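Local coordinates for protein glutamate racemase (Francisella tularensis subsp. tularensis, PDB 3OUT) that belongs to the Asp/Glu/hydantoin racemase family and holds D-glutamic acid in a pocket between two lobes built on parallel beta sheets, at residues Ile10-Ser15 / Thr21-Leu26; Asp34-Gly39 / Gln68-Ile73; Ala72-Cys77 / Lys213-Leu218; Asp86-Ile91 / Ile95-Val100. All coordinates share one frame; numbering follows the deposited sequence.

Interaction 1 (Ile10-Ser15 / Thr21-Leu26); sequences IGVFDS and TIVKNL. With DGL (D-glutamic acid), chain E.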
loop_
_atom_site.group_PDB
_atom_site.type_symbol
_atom_site.label_atom_id
_atom_site.label_comp_id
_atom_site.label_asym_id
_atom_site.label_seq_id
_atom_site.Cartn_x
_atom_site.Cartn_y
_atom_site.Cartn_z
ATOM N N ILE B 10 19.073 -14.404 -8.995
ATOM C CA ILE B 10 19.579 -13.303 -8.168
ATOM C C ILE B 10 18.454 -12.256 -8.093
ATOM O O ILE B 10 17.825 -11.965 -9.097
ATOM C CB ILE B 10 20.792 -12.651 -8.854
ATOM C CG1 ILE B 10 21.951 -13.636 -8.930
ATOM C CG2 ILE B 10 21.231 -11.372 -8.124
ATOM C CD1 ILE B 10 23.036 -13.240 -9.962
ATOM N N GLY B 11 18.203 -11.733 -6.903
ATOM C CA GLY B 11 17.238 -10.660 -6.708
ATOM C C GLY B 11 17.939 -9.321 -6.686
ATOM O O GLY B 11 18.832 -9.104 -5.859
ATOM N N VAL B 12 17.513 -8.415 -7.556
ATOM C CA VAL B 12 17.970 -7.073 -7.532
ATOM C C VAL B 12 16.841 -6.199 -6.960
ATOM O O VAL B 12 15.767 -6.067 -7.563
ATOM C CB VAL B 12 18.393 -6.534 -8.944
ATOM C CG1 VAL B 12 18.738 -5.041 -8.842
ATOM C CG2 VAL B 12 19.510 -7.376 -9.554
ATOM N N PHE B 13 17.121 -5.649 -5.775
ATOM C CA PHE B 13 16.163 -4.968 -4.891
ATOM C C PHE B 13 16.314 -3.452 -5.015
ATOM O O PHE B 13 17.326 -2.892 -4.588
ATOM C CB PHE B 13 16.470 -5.501 -3.490
ATOM C CG PHE B 13 15.457 -5.149 -2.382
ATOM C CD1 PHE B 13 14.734 -3.968 -2.359
ATOM C CD2 PHE B 13 15.294 -6.019 -1.319
ATOM C CE1 PHE B 13 13.882 -3.707 -1.304
ATOM C CE2 PHE B 13 14.471 -5.744 -0.261
ATOM C CZ PHE B 13 13.728 -4.621 -0.266
ATOM N N ASP B 14 15.320 -2.795 -5.628
ATOM C CA ASP B 14 15.394 -1.360 -5.881
ATOM C C ASP B 14 14.188 -0.688 -5.246
ATOM O O ASP B 14 13.140 -1.317 -4.988
ATOM C CB ASP B 14 15.381 -1.120 -7.403
ATOM C CG ASP B 14 15.858 0.257 -7.830
ATOM O OD1 ASP B 14 16.397 1.046 -6.993
ATOM O OD2 ASP B 14 15.677 0.550 -9.063
ATOM N N SER B 15 14.329 0.610 -5.058
ATOM C CA SER B 15 13.169 1.482 -4.854
ATOM C C SER B 15 12.489 1.648 -6.228
ATOM O O SER B 15 11.315 1.297 -6.408
ATOM C CB SER B 15 13.618 2.817 -4.235
ATOM O OG SER B 15 14.779 3.290 -4.918
ATOM N N THR B 21 20.722 -0.213 -13.383
ATOM C CA THR B 21 22.137 -0.274 -13.699
ATOM C C THR B 21 22.816 -1.524 -13.130
ATOM O O THR B 21 23.723 -2.067 -13.778
ATOM C CB THR B 21 22.879 0.969 -13.248
ATOM O OG1 THR B 21 22.442 2.086 -14.040
ATOM C CG2 THR B 21 24.379 0.750 -13.390
ATOM N N ILE B 22 22.380 -1.990 -11.951
ATOM C CA ILE B 22 22.948 -3.217 -11.329
ATOM C C ILE B 22 22.623 -4.421 -12.206
ATOM O O ILE B 22 23.428 -5.357 -12.329
ATOM C CB ILE B 22 22.410 -3.463 -9.895
ATOM C CG1 ILE B 22 22.987 -2.416 -8.941
ATOM C CG2 ILE B 22 22.699 -4.901 -9.404
ATOM C CD1 ILE B 22 24.338 -2.752 -8.383
ATOM N N VAL B 23 21.436 -4.432 -12.817
ATOM C CA VAL B 23 21.087 -5.508 -13.729
ATOM C C VAL B 23 22.073 -5.541 -14.915
ATOM O O VAL B 23 22.607 -6.594 -15.280
ATOM C CB VAL B 23 19.614 -5.375 -14.201
ATOM C CG1 VAL B 23 19.280 -6.492 -15.190
ATOM C CG2 VAL B 23 18.698 -5.472 -12.983
ATOM N N LYS B 24 22.320 -4.368 -15.487
ATOM C CA LYS B 24 23.281 -4.185 -16.561
ATOM C C LYS B 24 24.671 -4.738 -16.128
ATOM O O LYS B 24 25.325 -5.514 -16.854
ATOM C CB LYS B 24 23.334 -2.710 -16.964
ATOM C CG LYS B 24 24.412 -2.347 -18.005
ATOM C CD LYS B 24 24.679 -0.836 -18.045
ATOM C CE LYS B 24 25.586 -0.355 -16.879
ATOM N NZ LYS B 24 25.860 1.137 -16.860
ATOM N N ASN B 25 25.092 -4.351 -14.938
ATOM C CA ASN B 25 26.403 -4.737 -14.456
ATOM C C ASN B 25 26.476 -6.250 -14.311
ATOM O O ASN B 25 27.387 -6.862 -14.665
ATOM C CB ASN B 25 26.724 -4.070 -13.114
ATOM C CG ASN B 25 26.961 -2.565 -13.220
ATOM O OD1 ASN B 25 27.431 -2.070 -14.190
ATOM N ND2 ASN B 25 26.687 -1.895 -12.184
ATOM N N LEU B 26 25.435 -6.815 -13.730
ATOM C CA LEU B 26 25.392 -8.258 -13.521
ATOM C C LEU B 26 25.434 -9.010 -14.829
ATOM O O LEU B 26 26.056 -10.007 -14.924
ATOM C CB LEU B 26 24.177 -8.721 -12.675
ATOM C CG LEU B 26 24.141 -8.274 -11.218
ATOM C CD1 LEU B 26 22.805 -8.631 -10.585
ATOM C CD2 LEU B 26 25.273 -8.841 -10.377
HETATM N N DGL E . 15.178 5.523 -6.578
HETATM C CA DGL E . 15.565 6.706 -5.731
HETATM C C DGL E . 14.389 7.193 -4.934
HETATM O O DGL E . 13.407 6.433 -4.777
HETATM C CB DGL E . 16.674 6.412 -4.728
HETATM C CG DGL E . 17.944 5.783 -5.320
HETATM C CD DGL E . 19.132 5.742 -4.379
HETATM O OE1 DGL E . 19.078 6.346 -3.291
HETATM O OE2 DGL E . 20.157 5.119 -4.776
HETATM O OXT DGL E . 14.428 8.315 -4.373
#

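Interaction 2 (Asp34-Gly39 / Gln68-Ile73); sequences DIIYFG and QEVKAI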
loop_
_atom_site.group_PDB
_atom_site.type_symbol
_atom_site.label_atom_id
_atom_site.label_comp_id
_atom_site.label_asym_id
_atom_site.label_seq_id
_atom_site.Cartn_x
_atom_site.Cartn_y
_atom_site.Cartn_z
ATOM N N ASP B 34 20.095 -16.128 -13.932
ATOM C CA ASP B 34 18.746 -15.560 -13.963
ATOM C C ASP B 34 18.689 -14.398 -12.966
ATOM O O ASP B 34 19.322 -14.428 -11.899
ATOM C CB ASP B 34 17.745 -16.611 -13.536
ATOM C CG ASP B 34 17.630 -17.774 -14.520
ATOM O OD1 ASP B 34 17.930 -17.635 -15.737
ATOM O OD2 ASP B 34 17.195 -18.842 -14.050
ATOM N N ILE B 35 17.946 -13.348 -13.312
ATOM C CA ILE B 35 17.817 -12.158 -12.463
ATOM C C ILE B 35 16.342 -11.778 -12.370
ATOM O O ILE B 35 15.628 -11.719 -13.385
ATOM C CB ILE B 35 18.623 -10.932 -13.027
ATOM C CG1 ILE B 35 20.100 -11.307 -13.309
ATOM C CG2 ILE B 35 18.495 -9.723 -12.068
ATOM C CD1 ILE B 35 20.929 -10.169 -13.885
ATOM N N ILE B 36 15.910 -11.468 -11.147
ATOM C CA ILE B 36 14.620 -10.867 -10.887
ATOM C C ILE B 36 14.915 -9.453 -10.378
ATOM O O ILE B 36 15.550 -9.299 -9.344
ATOM C CB ILE B 36 13.830 -11.613 -9.794
ATOM C CG1 ILE B 36 13.436 -13.009 -10.261
ATOM C CG2 ILE B 36 12.606 -10.775 -9.369
ATOM C CD1 ILE B 36 12.717 -13.875 -9.154
ATOM N N TYR B 37 14.500 -8.448 -11.135
ATOM C CA TYR B 37 14.545 -7.070 -10.708
ATOM C C TYR B 37 13.175 -6.709 -10.073
ATOM O O TYR B 37 12.114 -7.018 -10.660
ATOM C CB TYR B 37 14.790 -6.154 -11.902
ATOM C CG TYR B 37 14.585 -4.682 -11.579
ATOM C CD1 TYR B 37 15.612 -3.916 -11.042
ATOM C CD2 TYR B 37 13.370 -4.047 -11.836
ATOM C CE1 TYR B 37 15.427 -2.587 -10.694
ATOM C CE2 TYR B 37 13.178 -2.708 -11.487
ATOM C CZ TYR B 37 14.187 -1.978 -10.946
ATOM O OH TYR B 37 14.000 -0.637 -10.600
ATOM N N PHE B 38 13.217 -6.057 -8.918
ATOM C CA PHE B 38 12.002 -5.506 -8.301
ATOM C C PHE B 38 12.090 -4.020 -8.189
ATOM O O PHE B 38 13.025 -3.497 -7.563
ATOM C CB PHE B 38 11.721 -6.084 -6.913
ATOM C CG PHE B 38 10.293 -5.855 -6.450
ATOM C CD1 PHE B 38 9.359 -6.861 -6.585
ATOM C CD2 PHE B 38 9.886 -4.617 -5.990
ATOM C CE1 PHE B 38 8.029 -6.638 -6.253
ATOM C CE2 PHE B 38 8.566 -4.392 -5.634
ATOM C CZ PHE B 38 7.640 -5.427 -5.778
ATOM N N GLY B 39 11.110 -3.322 -8.728
ATOM C CA GLY B 39 11.029 -1.883 -8.520
ATOM C C GLY B 39 9.643 -1.508 -8.036
ATOM O O GLY B 39 8.633 -1.845 -8.683
ATOM N N GLN B 68 10.066 -15.781 -3.966
ATOM C CA GLN B 68 10.536 -16.250 -5.292
ATOM C C GLN B 68 11.767 -17.139 -5.204
ATOM O O GLN B 68 12.285 -17.620 -6.249
ATOM C CB GLN B 68 10.883 -15.087 -6.229
ATOM C CG GLN B 68 9.906 -13.958 -6.301
ATOM C CD GLN B 68 8.492 -14.355 -6.536
ATOM O OE1 GLN B 68 8.180 -14.927 -7.594
ATOM N NE2 GLN B 68 7.587 -14.010 -5.562
ATOM N N GLU B 69 12.244 -17.367 -3.990
ATOM C CA GLU B 69 13.380 -18.259 -3.710
ATOM C C GLU B 69 14.627 -17.815 -4.478
ATOM O O GLU B 69 15.274 -18.619 -5.186
ATOM C CB GLU B 69 13.037 -19.730 -3.940
ATOM C CG GLU B 69 11.996 -20.238 -2.968
ATOM C CD GLU B 69 11.633 -21.703 -3.161
ATOM O OE1 GLU B 69 11.488 -22.187 -4.302
ATOM O OE2 GLU B 69 11.545 -22.373 -2.135
ATOM N N VAL B 70 14.947 -16.515 -4.370
ATOM C CA VAL B 70 16.235 -16.019 -4.867
ATOM C C VAL B 70 17.378 -16.659 -4.071
ATOM O O VAL B 70 17.205 -16.945 -2.883
ATOM C CB VAL B 70 16.342 -14.482 -4.833
ATOM C CG1 VAL B 70 15.286 -13.832 -5.781
ATOM C CG2 VAL B 70 16.187 -13.921 -3.394
ATOM N N LYS B 71 18.553 -16.812 -4.674
ATOM C CA LYS B 71 19.739 -17.336 -3.929
ATOM C C LYS B 71 20.580 -16.259 -3.243
ATOM O O LYS B 71 21.399 -16.558 -2.365
ATOM C CB LYS B 71 20.665 -18.174 -4.819
ATOM C CG LYS B 71 21.230 -17.444 -5.991
ATOM C CD LYS B 71 22.033 -18.431 -6.882
ATOM C CE LYS B 71 22.521 -17.772 -8.099
ATOM N NZ LYS B 71 23.293 -18.814 -8.956
ATOM N N ALA B 72 20.360 -15.007 -3.642
ATOM C CA ALA B 72 21.085 -13.856 -3.119
ATOM C C ALA B 72 20.289 -12.604 -3.482
ATOM O O ALA B 72 19.568 -12.580 -4.469
ATOM C CB ALA B 72 22.522 -13.742 -3.717
ATOM N N ILE B 73 20.453 -11.589 -2.669
ATOM C CA ILE B 73 19.868 -10.267 -2.892
ATOM C C ILE B 73 20.973 -9.236 -2.982
ATOM O O ILE B 73 21.858 -9.242 -2.176
ATOM C CB ILE B 73 18.896 -9.920 -1.771
ATOM C CG1 ILE B 73 17.654 -10.804 -1.881
ATOM C CG2 ILE B 73 18.466 -8.415 -1.834
ATOM C CD1 ILE B 73 16.790 -10.838 -0.638
#

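Interaction 3 (Ala72-Cys77 / Lys213-Leu218); sequences AIIIAC and KMLYSL. With DGL (D-glutamic acid), chain E.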
loop_
_atom_site.group_PDB
_atom_site.type_symbol
_atom_site.label_atom_id
_atom_site.label_comp_id
_atom_site.label_asym_id
_atom_site.label_seq_id
_atom_site.Cartn_x
_atom_site.Cartn_y
_atom_site.Cartn_z
ATOM N N ALA B 72 20.360 -15.007 -3.642
ATOM C CA ALA B 72 21.085 -13.856 -3.119
ATOM C C ALA B 72 20.289 -12.604 -3.482
ATOM O O ALA B 72 19.568 -12.580 -4.469
ATOM C CB ALA B 72 22.522 -13.742 -3.717
ATOM N N ILE B 73 20.453 -11.589 -2.669
ATOM C CA ILE B 73 19.868 -10.267 -2.892
ATOM C C ILE B 73 20.973 -9.236 -2.982
ATOM O O ILE B 73 21.858 -9.242 -2.176
ATOM C CB ILE B 73 18.896 -9.920 -1.771
ATOM C CG1 ILE B 73 17.654 -10.804 -1.881
ATOM C CG2 ILE B 73 18.466 -8.415 -1.834
ATOM C CD1 ILE B 73 16.790 -10.838 -0.638
ATOM N N ILE B 74 20.877 -8.330 -3.957
ATOM C CA ILE B 74 21.652 -7.122 -3.946
ATOM C C ILE B 74 20.703 -5.937 -3.817
ATOM O O ILE B 74 19.790 -5.769 -4.643
ATOM C CB ILE B 74 22.559 -7.002 -5.193
ATOM C CG1 ILE B 74 23.222 -5.619 -5.308
ATOM C CG2 ILE B 74 21.811 -7.329 -6.475
ATOM C CD1 ILE B 74 24.549 -5.736 -6.153
ATOM N N ILE B 75 20.920 -5.127 -2.798
ATOM C CA ILE B 75 20.136 -3.866 -2.645
ATOM C C ILE B 75 20.824 -2.786 -3.471
ATOM O O ILE B 75 21.924 -2.317 -3.145
ATOM C CB ILE B 75 20.029 -3.442 -1.197
ATOM C CG1 ILE B 75 19.498 -4.597 -0.331
ATOM C CG2 ILE B 75 19.177 -2.150 -1.107
ATOM C CD1 ILE B 75 19.313 -4.210 1.180
ATOM N N ALA B 76 20.203 -2.468 -4.594
ATOM C CA ALA B 76 20.732 -1.510 -5.597
ATOM C C ALA B 76 20.588 -0.051 -5.180
ATOM O O ALA B 76 21.340 0.844 -5.666
ATOM C CB ALA B 76 20.046 -1.743 -6.942
ATOM N N CYS B 77 19.618 0.185 -4.290
ATOM C CA CYS B 77 19.187 1.512 -3.873
ATOM C C CYS B 77 19.954 1.934 -2.624
ATOM O O CYS B 77 19.970 1.215 -1.608
ATOM C CB CYS B 77 17.693 1.472 -3.551
ATOM S SG CYS B 77 17.068 3.060 -2.947
ATOM N N LYS B 213 30.327 -6.871 -8.320
ATOM C CA LYS B 213 31.528 -7.708 -8.096
ATOM C C LYS B 213 31.541 -8.417 -6.758
ATOM O O LYS B 213 31.990 -9.563 -6.690
ATOM C CB LYS B 213 32.781 -6.877 -8.275
ATOM C CG LYS B 213 32.919 -6.428 -9.708
ATOM C CD LYS B 213 34.277 -5.924 -10.042
ATOM C CE LYS B 213 34.724 -4.775 -9.241
ATOM N NZ LYS B 213 36.111 -4.362 -9.678
HETATM N N MSE B 214 31.040 -7.749 -5.715
HETATM C CA MSE B 214 30.910 -8.373 -4.403
HETATM C C MSE B 214 29.973 -9.578 -4.485
HETATM O O MSE B 214 30.229 -10.612 -3.876
HETATM C CB MSE B 214 30.473 -7.357 -3.323
HETATM C CG MSE B 214 31.561 -6.373 -2.987
HETATM SE SE MSE B 214 30.859 -5.060 -1.749
HETATM C CE MSE B 214 32.530 -4.662 -0.797
ATOM N N LEU B 215 28.865 -9.432 -5.210
ATOM C CA LEU B 215 27.952 -10.538 -5.389
ATOM C C LEU B 215 28.622 -11.665 -6.205
ATOM O O LEU B 215 28.554 -12.797 -5.806
ATOM C CB LEU B 215 26.661 -10.074 -6.056
ATOM C CG LEU B 215 25.645 -11.198 -6.331
ATOM C CD1 LEU B 215 25.380 -12.030 -5.085
ATOM C CD2 LEU B 215 24.355 -10.616 -6.841
ATOM N N TYR B 216 29.308 -11.334 -7.297
ATOM C CA TYR B 216 30.083 -12.319 -8.057
ATOM C C TYR B 216 31.032 -13.118 -7.124
ATOM O O TYR B 216 31.048 -14.358 -7.150
ATOM C CB TYR B 216 30.911 -11.688 -9.187
ATOM C CG TYR B 216 31.816 -12.723 -9.796
ATOM C CD1 TYR B 216 31.366 -13.573 -10.794
ATOM C CD2 TYR B 216 33.108 -12.889 -9.328
ATOM C CE1 TYR B 216 32.179 -14.578 -11.311
ATOM C CE2 TYR B 216 33.937 -13.889 -9.835
ATOM C CZ TYR B 216 33.459 -14.731 -10.823
ATOM O OH TYR B 216 34.282 -15.722 -11.325
ATOM N N SER B 217 31.807 -12.417 -6.290
ATOM C CA SER B 217 32.802 -13.117 -5.471
ATOM C C SER B 217 32.131 -14.083 -4.525
ATOM O O SER B 217 32.604 -15.205 -4.345
ATOM C CB SER B 217 33.653 -12.139 -4.682
ATOM O OG SER B 217 34.429 -11.392 -5.574
ATOM N N LEU B 218 31.004 -13.659 -3.942
ATOM C CA LEU B 218 30.270 -14.515 -3.052
ATOM C C LEU B 218 29.766 -15.755 -3.766
ATOM O O LEU B 218 29.917 -16.857 -3.259
ATOM C CB LEU B 218 29.102 -13.775 -2.402
ATOM C CG LEU B 218 28.335 -14.489 -1.282
ATOM C CD1 LEU B 218 27.641 -13.472 -0.349
ATOM C CD2 LEU B 218 27.339 -15.494 -1.830
HETATM N N DGL E . 15.178 5.523 -6.578
HETATM C CA DGL E . 15.565 6.706 -5.731
HETATM C C DGL E . 14.389 7.193 -4.934
HETATM O O DGL E . 13.407 6.433 -4.777
HETATM C CB DGL E . 16.674 6.412 -4.728
HETATM C CG DGL E . 17.944 5.783 -5.320
HETATM C CD DGL E . 19.132 5.742 -4.379
HETATM O OE1 DGL E . 19.078 6.346 -3.291
HETATM O OE2 DGL E . 20.157 5.119 -4.776
HETATM O OXT DGL E . 14.428 8.315 -4.373
#

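Interaction 4 (Asp86-Ile91 / Ile95-Val100); sequences DIVQEI and IPVIDV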
loop_
_atom_site.group_PDB
_atom_site.type_symbol
_atom_site.label_atom_id
_atom_site.label_comp_id
_atom_site.label_asym_id
_atom_site.label_seq_id
_atom_site.Cartn_x
_atom_site.Cartn_y
_atom_site.Cartn_z
ATOM N N ASP B 86 19.057 -3.791 7.632
ATOM C CA ASP B 86 18.864 -4.806 8.654
ATOM C C ASP B 86 17.488 -5.467 8.583
ATOM O O ASP B 86 17.390 -6.669 8.805
ATOM C CB ASP B 86 19.108 -4.209 10.047
ATOM C CG ASP B 86 20.596 -3.926 10.316
ATOM O OD1 ASP B 86 21.494 -4.360 9.543
ATOM O OD2 ASP B 86 20.866 -3.249 11.324
ATOM N N ILE B 87 16.454 -4.679 8.280
ATOM C CA ILE B 87 15.096 -5.181 8.041
ATOM C C ILE B 87 15.149 -6.243 6.946
ATOM O O ILE B 87 14.582 -7.329 7.081
ATOM C CB ILE B 87 14.158 -4.017 7.562
ATOM C CG1 ILE B 87 13.863 -3.001 8.718
ATOM C CG2 ILE B 87 12.856 -4.555 6.944
ATOM C CD1 ILE B 87 12.946 -3.538 9.746
ATOM N N VAL B 88 15.860 -5.937 5.858
ATOM C CA VAL B 88 15.950 -6.869 4.703
ATOM C C VAL B 88 16.738 -8.137 5.057
ATOM O O VAL B 88 16.305 -9.241 4.744
ATOM C CB VAL B 88 16.548 -6.192 3.436
ATOM C CG1 VAL B 88 16.729 -7.216 2.272
ATOM C CG2 VAL B 88 15.649 -5.021 2.988
ATOM N N GLN B 89 17.892 -7.954 5.693
ATOM C CA GLN B 89 18.715 -9.067 6.170
ATOM C C GLN B 89 17.943 -10.021 7.099
ATOM O O GLN B 89 18.080 -11.252 6.991
ATOM C CB GLN B 89 19.997 -8.509 6.828
ATOM C CG GLN B 89 21.045 -8.065 5.788
ATOM C CD GLN B 89 22.277 -7.347 6.353
ATOM O OE1 GLN B 89 22.368 -7.044 7.548
ATOM N NE2 GLN B 89 23.203 -7.015 5.463
ATOM N N GLU B 90 17.116 -9.465 7.982
ATOM C CA GLU B 90 16.361 -10.249 8.957
ATOM C C GLU B 90 15.331 -11.133 8.266
ATOM O O GLU B 90 15.116 -12.285 8.642
ATOM C CB GLU B 90 15.662 -9.337 9.963
ATOM C CG GLU B 90 15.123 -10.087 11.148
ATOM C CD GLU B 90 16.245 -10.607 12.056
ATOM O OE1 GLU B 90 16.091 -11.727 12.586
ATOM O OE2 GLU B 90 17.280 -9.907 12.233
ATOM N N ILE B 91 14.675 -10.572 7.263
ATOM C CA ILE B 91 13.744 -11.338 6.430
ATOM C C ILE B 91 14.447 -12.376 5.548
ATOM O O ILE B 91 13.926 -13.483 5.389
ATOM C CB ILE B 91 12.865 -10.364 5.575
ATOM C CG1 ILE B 91 11.968 -9.579 6.520
ATOM C CG2 ILE B 91 12.006 -11.106 4.514
ATOM C CD1 ILE B 91 11.404 -8.280 5.936
ATOM N N ILE B 95 19.748 -16.241 3.316
ATOM C CA ILE B 95 20.049 -15.696 1.980
ATOM C C ILE B 95 20.945 -14.471 2.112
ATOM O O ILE B 95 20.608 -13.550 2.829
ATOM C CB ILE B 95 18.721 -15.333 1.236
ATOM C CG1 ILE B 95 17.877 -16.607 1.027
ATOM C CG2 ILE B 95 19.005 -14.592 -0.121
ATOM C CD1 ILE B 95 18.558 -17.696 0.236
ATOM N N PRO B 96 22.090 -14.449 1.436
ATOM C CA PRO B 96 22.976 -13.318 1.591
ATOM C C PRO B 96 22.464 -12.056 0.914
ATOM O O PRO B 96 21.873 -12.132 -0.153
ATOM C CB PRO B 96 24.265 -13.769 0.914
ATOM C CG PRO B 96 23.884 -14.778 -0.040
ATOM C CD PRO B 96 22.675 -15.486 0.578
ATOM N N VAL B 97 22.758 -10.922 1.546
ATOM C CA VAL B 97 22.380 -9.605 1.069
ATOM C C VAL B 97 23.628 -8.752 0.920
ATOM O O VAL B 97 24.376 -8.536 1.902
ATOM C CB VAL B 97 21.401 -8.923 2.062
ATOM C CG1 VAL B 97 21.034 -7.538 1.576
ATOM C CG2 VAL B 97 20.166 -9.792 2.282
ATOM N N ILE B 98 23.850 -8.262 -0.295
ATOM C CA ILE B 98 24.920 -7.347 -0.625
ATOM C C ILE B 98 24.265 -5.985 -0.792
ATOM O O ILE B 98 23.161 -5.910 -1.299
ATOM C CB ILE B 98 25.568 -7.747 -1.976
ATOM C CG1 ILE B 98 26.252 -9.133 -1.923
ATOM C CG2 ILE B 98 26.511 -6.673 -2.479
ATOM C CD1 ILE B 98 27.356 -9.201 -0.954
ATOM N N ASP B 99 24.917 -4.908 -0.395
ATOM C CA ASP B 99 24.296 -3.551 -0.519
ATOM C C ASP B 99 25.274 -2.538 -1.083
ATOM O O ASP B 99 26.492 -2.666 -0.914
ATOM C CB ASP B 99 23.723 -3.051 0.797
ATOM C CG ASP B 99 24.774 -2.641 1.762
ATOM O OD1 ASP B 99 25.372 -3.532 2.420
ATOM O OD2 ASP B 99 25.062 -1.434 1.820
ATOM N N VAL B 100 24.746 -1.526 -1.763
ATOM C CA VAL B 100 25.591 -0.551 -2.463
ATOM C C VAL B 100 26.368 0.374 -1.536
ATOM O O VAL B 100 27.414 0.871 -1.940
ATOM C CB VAL B 100 24.815 0.316 -3.487
ATOM C CG1 VAL B 100 24.496 -0.488 -4.729
ATOM C CG2 VAL B 100 23.478 0.971 -2.891
#

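Interaction 1 (Ile10-Ser15 / Thr21-Leu26)
Within the beta-alpha-beta unit of strand 10-14, helix 20-29 and strand 35-39, V12 makes most of the contact between the first strand and its helix, gathering I22, V23 and L26 about its two methyls. Its CG1 lies anti to the backbone N (chi1 174°) and meets CG2 of I22 at 4.0 Å. The other methyl, V12 CG2, reaches tip to tip with L26 CD1 at 3.7 Å and also touches V23 CG2. Three residues from little more than one helical turn thus pack on V12. L26 CD1 serves twice, for I10 CG2 packs obliquely against it at 4.0 Å. The junction is wholly apolar and buried; the axes of strand 10-14 and helical segment 21-26 approach to 9.4 Å and run nearly antiparallel (153°).

Toward S15 the segment turns polar. OG of S15 accepts a hydrogen bond of 2.8 Å from N of D-glutamic acid. D14 OD2 is held by Y37 OH and G19 N, while D14 OD1 receives a weak, bent bond from S15 N. Helix 208-221 flanks the packing, with L215 touching I10 and S212 touching I22; F13 instead packs against helix 51-67.

Interaction 2 (Asp34-Gly39 / Gln68-Ile73)
Apolar packing between I36 and the residues Q68 and V70 makes up the whole of the direct contact. I36 CD1, at the end of an extended side chain (chi2 176°), meets Q68 CB at 3.7 Å and Q68 CG at 4.0 Å, the two side chains crossing at about a right angle. The same methyl approaches V70 CG1 at 4.2 Å. One methyl therefore fits against the turn that leads from helix 51-67 into strand 72-75, where E69 leaves the helix with positive phi (58°).

Polar groups at this turn find their partners beyond the contact. Q68 bends at chi2 (-50°), offering its aliphatic part to I36 while its amide bridges two subunits: OE1 bonds to R51 NH2 of the second subunit and NE2 to F64 O of its own chain. The carboxylate of E69 likewise bonds to H133 and N126 of the second subunit. K71 NZ forms a salt bridge with E33 and hydrogen bonds to the carbonyls of D6 and L224.

Strand 35-39 runs between strands 10-14 and 234-238; I36 also packs on L65 of helix 51-67, and I35 touches V12 and Y234.

Interaction 3 (Ala72-Cys77 / Lys213-Leu218)
Van der Waals contact between aliphatic groups joins the strand to the helix, with L215 meeting A72 and I74. L215 extends its CG anti to the backbone N (chi1 178°), which carries the branched end out to the sheet, where its two methyls divide the work. CD1 comes against A72 CB at 3.6 Å, and CD2 approaches I74 CG2 at 4.2 Å, the isoleucine and leucine crossing at a slant. A72 and I74 both direct their CB atoms to the helix, whereas I73 between them turns away, the alternation of a beta strand. Every touching residue is buried.

Hydrogen bonding runs within the helix on one side and to neighbouring strands on the other. The helical turn bearing L215 is kept by S217 N to K213 O, at 2.9 Å, and by L218 N to M214 O; residue 214 is selenomethionine. The backbone of I74 bonds to G11 and F13.

Ligand contact falls at the other end of the strand segment. C77 is the N-cap of helix 78-92, its side chain capping a backbone N, and its SG lies 3.7 Å from CD of D-glutamic acid.

Helix 208-221 packs on this sheet beside helix 20-29: L215 also touches I10 and L26, and I74 touches V12 and I22. On the far side, I73 meets F13, while I75 packs against helix 78-92.

Interaction 4 (Asp86-Ile91 / Ile95-Val100)
OD1 of D99, two residues beyond the V97 that packs on Q89 and V88, is hydrogen-bonded to T102 OG1 and forms a long, weak ion pair with K85 NZ. D99 is the N-cap of helix 100-106, and its side chain caps a backbone N of that helix.

The contact itself is apolar and centred on V97. Q89, present in two conformers, brings its aliphatic stem over the valine in the one described, CG lying 3.8 Å from V97 CB and 4.0 Å from V97 CG2. Extended beyond CG (chi2 173°), the chain carries NE2 to 4.0 Å from V97 O. V88 adds a looser touch, its CG1 standing 4.3 Å from V97 CG2.

The pair belongs to the beta-alpha-beta unit of strand 72-75, helix 78-92 and strand 97-99. V88 and V97 both reach I75 on the neighbouring strand. I87 and I91 pack against helix 51-67, and on the sheet's other side P96 and I98 meet L218 and M214 of helix 208-221.

All four contacts are built on one parallel sheet, in which strands 97-99, 72-75, 10-14 and 35-39 lie side by side. Backbone bonds tie them: V12 N to I36 O (2.8 Å) links interactions 1 and 2, F13 N to I74 O (2.9 Å) interactions 1 and 3, and I75 N to I98 O (2.8 Å) interactions 3 and 4. Interactions 2 and 3 share A72 and I73. On the face covered by helices 51-67 and 78-92, F13 CE2 of interaction 1 meets V88 CG2 of interaction 4 at 3.5 Å. Interactions 1 and 3 reach the ligand through S15 and C77, whereas V88 of interaction 4 has its side chain about 13 Å from D-glutamic acid.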